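AtxE2 (Asticcacaulis excentricus, PDB 5TXC) hydrolyses the isopeptide bond of the lasso peptides astexin-2 and astexin-3, recognising their threaded, knotted shape and turning them into linear peptides. Local coordinates at residues E366-P371 and G442-G447; P400-L405 and D418-P423; I435-S440 and L465-P470. One frame throughout, in Å; residues are numbered along the deposited sequence.

Interaction 1 of 3, residues E366-P371 and G442-G447; sequences ESALQP and GFLRGG
Pro-371 lies across one face of the Phe-443 ring, its CG 3.9 Å from the ring centroid and 10° off the ring normal, a CH-pi contact made almost over the middle of the ring. Phe-443 CG stands anti to the backbone N (chi1 173°), which carries the ring in under the proline. The rim is met by backbone oxygen: Ser-367 O lies in the ring plane at the edge, while Ala-368 O lies 3.3 Å from Phe-443 CD1, oblique to the ring. That carbonyl also accepts the N-H of Leu-444 in a nearly straight bond, Leu-444 N to Ala-368 O being 2.9 Å, and Leu-444 CD1 rests against Ala-368 CB.

Both carbonyls belong to a type I turn, Ser-367 to Gln-370, in which Ser-367 O accepts the N-H of Gln-370; it joins strand 360-367 to strand 370-371 in a propeller-like array of four-stranded antiparallel sheets, as in prolyl oligopeptidases; residues 442-447 belong to the hydrolase domain, in the loop after strand 431-437.

Glu-366 reaches across this domain boundary with an extended chain. Its OE2 receives the N-H of Phe-443 at 3.0 Å on the anti side of the carboxylate, and a water donates to it too. The other oxygen, OE1, is held by Gln-352 and by a salt bridge to Arg-372, an arrangement that fixes the rotation of the carboxylate. Gly-442 CA packs 3.5 Å from Glu-366 OE2.

Interaction 2 of 3, residues P400-L405 and D418-P423; sequences PKVERL and DLVLPP
Residues 401-405 and 418-421 run antiparallel, their short axes 4.5 Å apart at closest approach and 157° apart in direction. Lys-401 with Leu-421 and Glu-403 with Leu-419 are hydrogen-bonded pairs, each closed by two N-H...O bonds; Leu-419 N to Glu-403 O, at 2.7 Å, is almost perfectly straight. Val-402 with Val-420 and Arg-404 with Asp-418 are the non-hydrogen-bonded pairs between and beyond them.

On the face of those last two pairs, Arg-404 grips Asp-418 side-on. Its NE donates to OD1 at 2.9 Å, within the guanidinium plane, and its NH2 to OD2 at 2.8 Å, tilted from that plane but using the syn lone pair. The two flat groups are turned 39° against each other, so the fork is twisted rather than flush. Bends at chi2 and chi3 bring the guanidinium round to the Asp-418 carboxylate on the neighbouring strand; Asn-327 takes its NH1. Farther along, Pro-400 sets CB 3.5 Å from Val-420 CG1, and the ring of Pro-423 comes up beside Pro-400 where the strands end.

On the other face, Leu-405 CD1 meets Leu-419 CB at 4.0 Å. The extended chain of Glu-403, on the face of Leu-419 and Leu-421, ends in a salt bridge with Arg-513. Together the strands form a beta hairpin at one edge of the mixed eight-stranded sheet: 401-408 is outermost and 414-421 bonds on to 463-467, the antiparallel opening that leads into the parallel core of an alpha/beta-hydrolase fold.

Interaction 3 of 3, residues I435-S440 and L465-P470; sequences IVQYSS and LSFHSP
Phe-467 CG lies anti to the backbone N (chi1 169°), whereas Gln-437 CG lies anti to the carbonyl carbon (chi1 -65°); these two torsions set the side chains next to each other, pointing the same way. Gln-437 CG meets the edge of the phenyl ring, near its plane, 3.8 Å from Phe-467 CD2, with the amide and ring planes 51° apart. The amide looks elsewhere for its main bond: NE2 donates to the carbonyl of Thr-524 on strand 521-525. Ile-435 joins the same face, its CG2 4.1 Å from Phe-467 CB, and helix 494-512 packs on both residues through Leu-503.

The backbones supporting these groups are parallel strands. Val-436 takes part through both its polar backbone atoms: its N donates to Leu-465 O, and its O accepts from Phe-467 N, each at 2.9 Å. A third bond, Tyr-438 N to Phe-467 O, is longer at 3.2 Å but nearly straight.

Beyond it the chains separate, and a water bridges the two backbones, donating to Tyr-438 O and accepting from Ser-469 N at 2.8 Å. The side chains of Tyr-438 and His-468 run alongside one another here, Tyr-438 CD2 standing 4.0 Å from His-468 CE1, while Phe-416 stacks on the imidazole.

Strand 431-437, helix 454-459 and strand 463-467 make a beta-alpha-beta unit of the alpha/beta-hydrolase sheet. Tyr-438, which stabilises the alkoxide intermediate and moves to point toward the isopeptide bond, follows Gln-437 at the carboxyl end of the first of these strands, and the side chain of Gln-437 is about 9 Å from that of the nucleophile Ser-527.

Interaction 3 is the buried member, parallel strands inside the hydrolase sheet; interaction 2 is the hairpin at that sheet's edge, where a salt bridge and partly exposed side chains contrast with that buried pairing. They are continuous, since Asp-418 O probably accepts a hydrogen bond from Ser-466 N, 2.8 Å away. Interaction 1 uses no strand pairing across its segments: a turn and a loop meet through a carboxylate, a proline face and carbonyls at the domain boundary. Leu-444 ties it to both others, its CD1 lying 3.7 Å from Val-402 CG2 and Val-420 CG2 and its CD2 3.5 Å from Ser-466 OG, while Glu-366 and Gly-447 approach Tyr-438, the catalytically important residue of interaction 3.

Interaction 1 of 3, residues E366-P371 and G442-G447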
ATOM      1  N   GLU A 366      -9.123   9.390   5.052  1.00 24.66           N
ATOM      2  CA  GLU A 366      -9.593   8.413   4.086  1.00 26.89           C
ATOM      3  C   GLU A 366     -10.614   7.538   4.785  1.00 28.98           C
ATOM      4  O   GLU A 366     -10.459   7.235   5.974  1.00 28.47           O
ATOM      5  CB  GLU A 366      -8.399   7.592   3.604  1.00 29.83           C
ATOM      6  CG  GLU A 366      -8.604   6.667   2.505  1.00 30.46           C
ATOM      7  CD  GLU A 366      -7.322   5.901   2.217  1.00 31.91           C
ATOM      8  OE1 GLU A 366      -6.231   6.389   2.616  1.00 32.61           O
ATOM      9  OE2 GLU A 366      -7.410   4.808   1.617  1.00 32.54           O
ATOM     10  N   SER A 367     -11.644   7.123   4.048  1.00 25.73           N
ATOM     11  CA  SER A 367     -12.742   6.388   4.650  1.00 22.94           C
ATOM     12  C   SER A 367     -13.449   5.602   3.544  1.00 28.05           C
ATOM     13  O   SER A 367     -13.222   5.865   2.364  1.00 24.24           O
ATOM     14  CB  SER A 367     -13.655   7.368   5.372  1.00 22.40           C
ATOM     15  OG  SER A 367     -14.756   6.726   5.913  1.00 31.05           O
ATOM     16  N   ALA A 368     -14.302   4.631   3.933  1.00 20.71           N
ATOM     17  CA  ALA A 368     -14.811   3.644   2.970  1.00 27.37           C
ATOM     18  C   ALA A 368     -15.375   4.296   1.714  1.00 23.71           C
ATOM     19  O   ALA A 368     -15.076   3.873   0.595  1.00 25.84           O
ATOM     20  CB  ALA A 368     -15.860   2.721   3.601  1.00 19.35           C
ATOM     21  N   LEU A 369     -16.162   5.348   1.877  1.00 24.71           N
ATOM     22  CA  LEU A 369     -16.718   6.073   0.742  1.00 24.99           C
ATOM     23  C   LEU A 369     -16.088   7.443   0.547  1.00 24.97           C
ATOM     24  O   LEU A 369     -16.638   8.273  -0.178  1.00 29.02           O
ATOM     25  CB  LEU A 369     -18.238   6.200   0.885  1.00 26.82           C
ATOM     26  CG  LEU A 369     -18.975   4.855   0.804  1.00 30.29           C
ATOM     27  CD1 LEU A 369     -20.472   4.983   1.129  1.00 26.20           C
ATOM     28  CD2 LEU A 369     -18.755   4.231  -0.599  1.00 27.05           C
ATOM     29  N   GLN A 370     -14.928   7.683   1.146  1.00 25.63           N
ATOM     30  CA  GLN A 370     -14.261   8.984   1.089  1.00 27.77           C
ATOM     31  C   GLN A 370     -12.834   8.754   0.622  1.00 25.20           C
ATOM     32  O   GLN A 370     -12.017   8.208   1.384  1.00 26.47           O
ATOM     33  CB  GLN A 370     -14.278   9.664   2.464  1.00 28.02           C
ATOM     34  CG  GLN A 370     -13.401  10.919   2.605  1.00 25.03           C
ATOM     35  CD  GLN A 370     -13.968  12.069   1.814  1.00 29.79           C
ATOM     36  OE1 GLN A 370     -15.076  12.530   2.085  1.00 33.08           O
ATOM     37  NE2 GLN A 370     -13.239  12.515   0.806  1.00 24.97           N
ATOM     38  N   PRO A 371     -12.475   9.131  -0.586  1.00 27.88           N
ATOM     39  CA  PRO A 371     -11.072   9.005  -0.993  1.00 24.46           C
ATOM     40  C   PRO A 371     -10.204   9.966  -0.190  1.00 26.14           C
ATOM     41  O   PRO A 371     -10.691  10.925   0.414  1.00 26.99           O
ATOM     42  CB  PRO A 371     -11.085   9.375  -2.485  1.00 22.67           C
ATOM     43  CG  PRO A 371     -12.525   9.306  -2.897  1.00 25.52           C
ATOM     44  CD  PRO A 371     -13.351   9.586  -1.678  1.00 31.08           C
ATOM     45  N   GLY A 442      -9.104   2.331   4.673  1.00 29.08           N
ATOM     46  CA  GLY A 442      -9.597   3.567   4.110  1.00 30.10           C
ATOM     47  C   GLY A 442     -10.576   3.380   2.976  1.00 29.28           C
ATOM     48  O   GLY A 442     -11.567   2.651   3.089  1.00 30.63           O
ATOM     49  N   PHE A 443     -10.280   4.035   1.866  1.00 25.30           N
ATOM     50  CA  PHE A 443     -11.231   4.162   0.775  1.00 28.74           C
ATOM     51  C   PHE A 443     -11.403   2.840   0.028  1.00 23.08           C
ATOM     52  O   PHE A 443     -10.432   2.159  -0.285  1.00 22.46           O
ATOM     53  CB  PHE A 443     -10.752   5.267  -0.181  1.00 24.77           C
ATOM     54  CG  PHE A 443     -11.572   5.376  -1.425  1.00 25.39           C
ATOM     55  CD1 PHE A 443     -12.947   5.502  -1.340  1.00 23.88           C
ATOM     56  CD2 PHE A 443     -10.967   5.317  -2.682  1.00 23.32           C
ATOM     57  CE1 PHE A 443     -13.739   5.590  -2.508  1.00 25.95           C
ATOM     58  CE2 PHE A 443     -11.732   5.410  -3.844  1.00 26.44           C
ATOM     59  CZ  PHE A 443     -13.132   5.549  -3.758  1.00 24.39           C
ATOM     60  N   LEU A 444     -12.645   2.488  -0.277  1.00 26.76           N
ATOM     61  CA  LEU A 444     -12.910   1.314  -1.099  1.00 23.75           C
ATOM     62  C   LEU A 444     -12.520   1.589  -2.554  1.00 25.56           C
ATOM     63  O   LEU A 444     -13.323   2.076  -3.357  1.00 25.40           O
ATOM     64  CB  LEU A 444     -14.387   0.907  -0.980  1.00 24.21           C
ATOM     65  CG  LEU A 444     -14.830   0.485   0.429  1.00 28.78           C
ATOM     66  CD1 LEU A 444     -16.330   0.547   0.539  1.00 19.78           C
ATOM     67  CD2 LEU A 444     -14.299  -0.921   0.848  1.00 23.19           C
ATOM     68  N   ARG A 445     -11.273   1.278  -2.892  1.00 22.44           N
ATOM     69  CA  ARG A 445     -10.722   1.574  -4.196  1.00 23.44           C
ATOM     70  C   ARG A 445     -10.545   0.265  -4.942  1.00 25.42           C
ATOM     71  O   ARG A 445     -11.496  -0.217  -5.585  1.00 19.91           O
ATOM     72  CB  ARG A 445      -9.405   2.338  -4.023  1.00 27.47           C
ATOM     73  CG  ARG A 445      -8.859   2.996  -5.271  1.00 25.25           C
ATOM     74  CD  ARG A 445      -7.840   4.085  -4.879  1.00 26.59           C
ATOM     75  NE  ARG A 445      -7.757   4.976  -6.017  1.00 37.11           N
ATOM     76  CZ  ARG A 445      -7.831   6.300  -6.020  1.00 33.28           C
ATOM     77  NH1 ARG A 445      -7.941   7.017  -4.906  1.00 25.99           N
ATOM     78  NH2 ARG A 445      -7.763   6.904  -7.195  1.00 37.15           N
ATOM     79  N   GLY A 446      -9.371  -0.370  -4.885  1.00 24.84           N
ATOM     80  CA  GLY A 446      -9.141  -1.593  -5.628  1.00 24.63           C
ATOM     81  C   GLY A 446      -8.484  -2.695  -4.823  1.00 25.81           C
ATOM     82  O   GLY A 446      -7.901  -3.603  -5.414  1.00 25.50           O
ATOM     83  N   GLY A 447      -8.569  -2.651  -3.486  1.00 23.96           N
ATOM     84  CA  GLY A 447      -7.807  -3.625  -2.716  1.00 20.20           C
ATOM     85  C   GLY A 447      -6.304  -3.374  -2.787  1.00 22.77           C
ATOM     86  O   GLY A 447      -5.849  -2.338  -3.255  1.00 24.88           O
TER
HETATM   87  O   HOH W   1      -8.069   2.788  -0.376  1.00 34.45           O

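Interaction 2 of 3, residues P400-L405 and D418-P423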
ATOM      1  N   PRO A 400     -22.783   2.667  -3.800  1.00 32.63           N
ATOM      2  CA  PRO A 400     -23.076   1.381  -3.161  1.00 32.80           C
ATOM      3  C   PRO A 400     -23.312   1.592  -1.676  1.00 33.06           C
ATOM      4  O   PRO A 400     -22.897   2.607  -1.126  1.00 29.82           O
ATOM      5  CB  PRO A 400     -21.803   0.560  -3.414  1.00 26.49           C
ATOM      6  CG  PRO A 400     -21.242   1.155  -4.695  1.00 35.16           C
ATOM      7  CD  PRO A 400     -21.564   2.636  -4.624  1.00 31.11           C
ATOM      8  N   LYS A 401     -23.979   0.649  -1.027  1.00 33.47           N
ATOM      9  CA  LYS A 401     -24.226   0.721   0.398  1.00 31.95           C
ATOM     10  C   LYS A 401     -23.139  -0.093   1.098  1.00 30.63           C
ATOM     11  O   LYS A 401     -22.777  -1.177   0.629  1.00 33.71           O
ATOM     12  CB  LYS A 401     -25.642   0.205   0.680  1.00 34.78           C
ATOM     13  CG  LYS A 401     -26.276   0.619   1.979  1.00 41.08           C
ATOM     14  CD  LYS A 401     -27.260  -0.433   2.471  1.00 42.32           C
ATOM     15  CE  LYS A 401     -27.392  -0.345   3.961  1.00 50.80           C
ATOM     16  NZ  LYS A 401     -28.013   0.980   4.300  1.00 60.13           N
ATOM     17  N   VAL A 402     -22.569   0.451   2.171  1.00 29.91           N
ATOM     18  CA  VAL A 402     -21.444  -0.164   2.875  1.00 26.42           C
ATOM     19  C   VAL A 402     -21.850  -0.512   4.302  1.00 29.80           C
ATOM     20  O   VAL A 402     -22.546   0.264   4.963  1.00 35.66           O
ATOM     21  CB  VAL A 402     -20.207   0.755   2.882  1.00 28.27           C
ATOM     22  CG1 VAL A 402     -19.043   0.079   3.614  1.00 23.84           C
ATOM     23  CG2 VAL A 402     -19.827   1.113   1.460  1.00 25.57           C
ATOM     24  N   GLU A 403     -21.437  -1.696   4.763  1.00 28.79           N
ATOM     25  CA  GLU A 403     -21.735  -2.192   6.101  1.00 26.71           C
ATOM     26  C   GLU A 403     -20.536  -2.963   6.648  1.00 29.48           C
ATOM     27  O   GLU A 403     -20.002  -3.843   5.968  1.00 29.38           O
ATOM     28  CB  GLU A 403     -22.972  -3.077   6.033  1.00 33.19           C
ATOM     29  CG  GLU A 403     -23.645  -3.486   7.306  1.00 32.70           C
ATOM     30  CD  GLU A 403     -24.808  -4.419   6.973  1.00 50.79           C
ATOM     31  OE1 GLU A 403     -25.456  -4.234   5.899  1.00 43.56           O
ATOM     32  OE2 GLU A 403     -25.030  -5.386   7.739  1.00 52.10           O
ATOM     33  N   ARG A 404     -20.122  -2.674   7.871  1.00 28.74           N
ATOM     34  CA  ARG A 404     -18.981  -3.381   8.437  1.00 23.02           C
ATOM     35  C   ARG A 404     -19.412  -4.715   9.063  1.00 26.54           C
ATOM     36  O   ARG A 404     -20.427  -4.788   9.756  1.00 35.00           O
ATOM     37  CB  ARG A 404     -18.263  -2.482   9.443  1.00 19.75           C
ATOM     38  CG  ARG A 404     -17.032  -3.100  10.064  1.00 26.91           C
ATOM     39  CD  ARG A 404     -15.918  -2.081  10.374  1.00 20.64           C
ATOM     40  NE  ARG A 404     -15.354  -1.604   9.128  1.00 23.48           N
ATOM     41  CZ  ARG A 404     -14.224  -0.923   9.019  1.00 27.54           C
ATOM     42  NH1 ARG A 404     -13.508  -0.614  10.097  1.00 28.85           N
ATOM     43  NH2 ARG A 404     -13.802  -0.574   7.823  1.00 28.07           N
ATOM     44  N   LEU A 405     -18.704  -5.791   8.713  1.00 30.20           N
ATOM     45  CA  LEU A 405     -18.909  -7.130   9.265  1.00 26.94           C
ATOM     46  C   LEU A 405     -17.888  -7.385  10.358  1.00 28.48           C
ATOM     47  O   LEU A 405     -16.715  -7.018  10.218  1.00 28.73           O
ATOM     48  CB  LEU A 405     -18.734  -8.207   8.198  1.00 23.71           C
ATOM     49  CG  LEU A 405     -19.565  -7.940   6.959  1.00 30.32           C
ATOM     50  CD1 LEU A 405     -19.138  -8.891   5.877  1.00 30.54           C
ATOM     51  CD2 LEU A 405     -21.031  -8.113   7.311  1.00 27.47           C
ATOM     52  N   ASP A 418     -15.668  -5.252   5.351  1.00 27.88           N
ATOM     53  CA  ASP A 418     -16.781  -4.428   4.883  1.00 26.93           C
ATOM     54  C   ASP A 418     -17.552  -5.141   3.777  1.00 27.09           C
ATOM     55  O   ASP A 418     -16.959  -5.742   2.873  1.00 31.07           O
ATOM     56  CB  ASP A 418     -16.265  -3.085   4.387  1.00 29.42           C
ATOM     57  CG  ASP A 418     -15.670  -2.248   5.517  1.00 31.00           C
ATOM     58  OD1 ASP A 418     -16.402  -1.877   6.447  1.00 29.63           O
ATOM     59  OD2 ASP A 418     -14.449  -2.002   5.493  1.00 29.00           O
ATOM     60  N   LEU A 419     -18.871  -5.071   3.857  1.00 26.51           N
ATOM     61  CA  LEU A 419     -19.767  -5.607   2.850  1.00 22.59           C
ATOM     62  C   LEU A 419     -20.241  -4.450   1.997  1.00 26.20           C
ATOM     63  O   LEU A 419     -20.706  -3.444   2.533  1.00 27.51           O
ATOM     64  CB  LEU A 419     -20.967  -6.304   3.483  1.00 28.26           C
ATOM     65  CG  LEU A 419     -22.109  -6.781   2.555  1.00 29.85           C
ATOM     66  CD1 LEU A 419     -21.697  -7.972   1.660  1.00 24.52           C
ATOM     67  CD2 LEU A 419     -23.372  -7.104   3.354  1.00 26.86           C
ATOM     68  N   VAL A 420     -20.072  -4.567   0.683  1.00 26.41           N
ATOM     69  CA  VAL A 420     -20.470  -3.513  -0.242  1.00 24.23           C
ATOM     70  C   VAL A 420     -21.603  -4.075  -1.091  1.00 26.86           C
ATOM     71  O   VAL A 420     -21.456  -5.140  -1.699  1.00 25.75           O
ATOM     72  CB  VAL A 420     -19.281  -3.033  -1.098  1.00 22.52           C
ATOM     73  CG1 VAL A 420     -19.662  -1.829  -1.957  1.00 23.99           C
ATOM     74  CG2 VAL A 420     -18.101  -2.658  -0.217  1.00 24.59           C
ATOM     75  N   LEU A 421     -22.741  -3.386  -1.099  1.00 24.77           N
ATOM     76  CA  LEU A 421     -23.904  -3.870  -1.817  1.00 27.67           C
ATOM     77  C   LEU A 421     -24.277  -2.921  -2.951  1.00 26.17           C
ATOM     78  O   LEU A 421     -24.095  -1.704  -2.825  1.00 29.91           O
ATOM     79  CB  LEU A 421     -25.114  -4.055  -0.893  1.00 23.59           C
ATOM     80  CG  LEU A 421     -25.112  -5.199   0.134  1.00 28.76           C
ATOM     81  CD1 LEU A 421     -26.339  -5.094   1.010  1.00 27.44           C
ATOM     82  CD2 LEU A 421     -25.037  -6.586  -0.478  1.00 22.99           C
ATOM     83  N   PRO A 422     -24.823  -3.452  -4.047  1.00 23.80           N
ATOM     84  CA  PRO A 422     -25.195  -2.594  -5.183  1.00 26.47           C
ATOM     85  C   PRO A 422     -26.133  -1.489  -4.757  1.00 27.01           C
ATOM     86  O   PRO A 422     -26.978  -1.673  -3.863  1.00 28.09           O
ATOM     87  CB  PRO A 422     -25.898  -3.564  -6.148  1.00 23.60           C
ATOM     88  CG  PRO A 422     -25.428  -4.900  -5.782  1.00 24.96           C
ATOM     89  CD  PRO A 422     -25.127  -4.870  -4.293  1.00 25.78           C
ATOM     90  N   PRO A 423     -26.057  -0.327  -5.408  1.00 31.33           N
ATOM     91  CA  PRO A 423     -26.915   0.809  -5.017  1.00 32.28           C
ATOM     92  C   PRO A 423     -28.401   0.527  -4.838  1.00 33.70           C
ATOM     93  O   PRO A 423     -28.973   0.909  -3.813  1.00 40.39           O
ATOM     94  CB  PRO A 423     -26.649   1.808  -6.137  1.00 39.83           C
ATOM     95  CG  PRO A 423     -25.210   1.509  -6.563  1.00 34.58           C
ATOM     96  CD  PRO A 423     -25.081   0.027  -6.457  1.00 27.69           C
TER

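Interaction 3 of 3, residues I435-S440 and L465-P470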
ATOM      1  N   ILE A 435     -14.791 -11.304  -3.658  1.00 24.86           N
ATOM      2  CA  ILE A 435     -13.955 -11.028  -2.495  1.00 26.35           C
ATOM      3  C   ILE A 435     -12.706 -10.286  -2.959  1.00 28.66           C
ATOM      4  O   ILE A 435     -11.912 -10.814  -3.757  1.00 26.45           O
ATOM      5  CB  ILE A 435     -13.560 -12.317  -1.761  1.00 23.13           C
ATOM      6  CG1 ILE A 435     -14.797 -13.073  -1.262  1.00 24.95           C
ATOM      7  CG2 ILE A 435     -12.621 -12.002  -0.606  1.00 20.46           C
ATOM      8  CD1 ILE A 435     -14.498 -14.548  -0.769  1.00 17.66           C
ATOM      9  N   VAL A 436     -12.529  -9.063  -2.459  1.00 25.61           N
ATOM     10  CA  VAL A 436     -11.372  -8.225  -2.752  1.00 21.64           C
ATOM     11  C   VAL A 436     -10.559  -8.116  -1.474  1.00 24.29           C
ATOM     12  O   VAL A 436     -11.108  -7.773  -0.426  1.00 24.50           O
ATOM     13  CB  VAL A 436     -11.808  -6.837  -3.241  1.00 19.72           C
ATOM     14  CG1 VAL A 436     -10.609  -5.942  -3.428  1.00 20.97           C
ATOM     15  CG2 VAL A 436     -12.619  -6.950  -4.498  1.00 18.56           C
ATOM     16  N   GLN A 437      -9.259  -8.401  -1.548  1.00 25.52           N
ATOM     17  CA  GLN A 437      -8.404  -8.368  -0.361  1.00 26.66           C
ATOM     18  C   GLN A 437      -7.629  -7.060  -0.278  1.00 30.24           C
ATOM     19  O   GLN A 437      -7.034  -6.614  -1.270  1.00 27.83           O
ATOM     20  CB  GLN A 437      -7.445  -9.555  -0.336  1.00 26.31           C
ATOM     21  CG  GLN A 437      -8.180 -10.869  -0.191  1.00 24.67           C
ATOM     22  CD  GLN A 437      -7.270 -12.066  -0.274  1.00 29.01           C
ATOM     23  OE1 GLN A 437      -6.704 -12.492   0.723  1.00 28.76           O
ATOM     24  NE2 GLN A 437      -7.152 -12.637  -1.473  1.00 30.73           N
ATOM     25  N   TYR A 438      -7.642  -6.457   0.912  1.00 28.96           N
ATOM     26  CA  TYR A 438      -6.994  -5.178   1.191  1.00 28.93           C
ATOM     27  C   TYR A 438      -6.117  -5.338   2.432  1.00 31.55           C
ATOM     28  O   TYR A 438      -6.597  -5.760   3.487  1.00 28.99           O
ATOM     29  CB  TYR A 438      -8.046  -4.058   1.415  1.00 29.54           C
ATOM     30  CG  TYR A 438      -7.498  -2.658   1.256  1.00 30.06           C
ATOM     31  CD1 TYR A 438      -6.372  -2.432   0.471  1.00 29.98           C
ATOM     32  CD2 TYR A 438      -8.091  -1.561   1.896  1.00 29.30           C
ATOM     33  CE1 TYR A 438      -5.846  -1.163   0.305  1.00 35.81           C
ATOM     34  CE2 TYR A 438      -7.561  -0.267   1.749  1.00 32.83           C
ATOM     35  CZ  TYR A 438      -6.434  -0.075   0.945  1.00 39.52           C
ATOM     36  OH  TYR A 438      -5.878   1.185   0.766  1.00 45.21           O
ATOM     37  N   SER A 439      -4.837  -5.000   2.310  1.00 30.90           N
ATOM     38  CA  SER A 439      -3.917  -5.086   3.433  1.00 31.66           C
ATOM     39  C   SER A 439      -3.706  -3.742   4.112  1.00 34.74           C
ATOM     40  O   SER A 439      -2.820  -3.625   4.966  1.00 34.45           O
ATOM     41  CB  SER A 439      -2.565  -5.638   2.973  1.00 30.15           C
ATOM     42  OG  SER A 439      -1.990  -4.766   2.018  1.00 30.18           O
ATOM     43  N   SER A 440      -4.478  -2.729   3.737  1.00 31.13           N
ATOM     44  CA  SER A 440      -4.454  -1.431   4.397  1.00 36.40           C
ATOM     45  C   SER A 440      -5.901  -1.049   4.712  1.00 35.88           C
ATOM     46  O   SER A 440      -6.799  -1.897   4.714  1.00 35.32           O
ATOM     47  CB  SER A 440      -3.723  -0.402   3.519  1.00 38.39           C
ATOM     48  OG  SER A 440      -3.539   0.812   4.231  1.00 37.83           O
ATOM     49  N   LEU A 465     -17.099  -8.275  -0.819  1.00 24.60           N
ATOM     50  CA  LEU A 465     -16.497  -8.393   0.488  1.00 21.26           C
ATOM     51  C   LEU A 465     -15.115  -7.780   0.409  1.00 22.97           C
ATOM     52  O   LEU A 465     -14.264  -8.283  -0.318  1.00 25.48           O
ATOM     53  CB  LEU A 465     -16.429  -9.850   0.922  1.00 21.39           C
ATOM     54  CG  LEU A 465     -15.845 -10.074   2.304  1.00 24.76           C
ATOM     55  CD1 LEU A 465     -16.770  -9.429   3.309  1.00 28.09           C
ATOM     56  CD2 LEU A 465     -15.795 -11.573   2.559  1.00 29.21           C
ATOM     57  N   SER A 466     -14.903  -6.692   1.150  1.00 22.58           N
ATOM     58  CA  SER A 466     -13.587  -6.079   1.284  1.00 24.16           C
ATOM     59  C   SER A 466     -12.974  -6.710   2.537  1.00 27.36           C
ATOM     60  O   SER A 466     -13.396  -6.443   3.664  1.00 26.61           O
ATOM     61  CB  SER A 466     -13.725  -4.558   1.351  1.00 22.18           C
ATOM     62  OG  SER A 466     -12.484  -3.893   1.409  1.00 23.54           O
ATOM     63  N   PHE A 467     -12.036  -7.622   2.333  1.00 23.39           N
ATOM     64  CA  PHE A 467     -11.602  -8.554   3.360  1.00 21.81           C
ATOM     65  C   PHE A 467     -10.290  -8.086   3.963  1.00 23.76           C
ATOM     66  O   PHE A 467      -9.318  -7.879   3.239  1.00 25.47           O
ATOM     67  CB  PHE A 467     -11.436  -9.957   2.756  1.00 21.31           C
ATOM     68  CG  PHE A 467     -10.746 -10.941   3.661  1.00 22.30           C
ATOM     69  CD1 PHE A 467     -11.385 -11.447   4.784  1.00 22.02           C
ATOM     70  CD2 PHE A 467      -9.463 -11.371   3.380  1.00 21.69           C
ATOM     71  CE1 PHE A 467     -10.760 -12.359   5.618  1.00 16.86           C
ATOM     72  CE2 PHE A 467      -8.832 -12.261   4.204  1.00 25.57           C
ATOM     73  CZ  PHE A 467      -9.496 -12.770   5.335  1.00 24.92           C
ATOM     74  N   HIS A 468     -10.241  -7.997   5.287  1.00 24.07           N
ATOM     75  CA  HIS A 468      -9.029  -7.604   6.005  1.00 22.87           C
ATOM     76  C   HIS A 468      -8.592  -8.827   6.772  1.00 22.13           C
ATOM     77  O   HIS A 468      -9.290  -9.262   7.691  1.00 21.21           O
ATOM     78  CB  HIS A 468      -9.305  -6.432   6.943  1.00 20.97           C
ATOM     79  CG  HIS A 468      -9.657  -5.170   6.220  1.00 30.98           C
ATOM     80  ND1 HIS A 468      -8.736  -4.175   5.965  1.00 29.30           N
ATOM     81  CD2 HIS A 468     -10.819  -4.766   5.642  1.00 31.21           C
ATOM     82  CE1 HIS A 468      -9.320  -3.204   5.281  1.00 31.53           C
ATOM     83  NE2 HIS A 468     -10.583  -3.536   5.072  1.00 32.14           N
ATOM     84  N   SER A 469      -7.486  -9.424   6.365  1.00 24.39           N
ATOM     85  CA  SER A 469      -7.089 -10.663   7.018  1.00 27.63           C
ATOM     86  C   SER A 469      -6.751 -10.374   8.477  1.00 26.95           C
ATOM     87  O   SER A 469      -6.095  -9.372   8.772  1.00 30.89           O
ATOM     88  CB  SER A 469      -5.917 -11.334   6.300  1.00 24.73           C
ATOM     89  OG  SER A 469      -4.841 -10.459   6.188  1.00 30.97           O
ATOM     90  N   PRO A 470      -7.220 -11.194   9.409  1.00 24.59           N
ATOM     91  CA  PRO A 470      -6.967 -10.943  10.828  1.00 25.74           C
ATOM     92  C   PRO A 470      -5.546 -11.321  11.224  1.00 28.82           C
ATOM     93  O   PRO A 470      -4.833 -12.019  10.507  1.00 34.78           O
ATOM     94  CB  PRO A 470      -7.961 -11.872  11.519  1.00 28.87           C
ATOM     95  CG  PRO A 470      -8.069 -13.045  10.557  1.00 25.85           C
ATOM     96  CD  PRO A 470      -7.992 -12.432   9.186  1.00 24.11           C
TER
HETATM   97  O   HOH W   2      -6.006  -8.083   4.446  1.00 32.02           O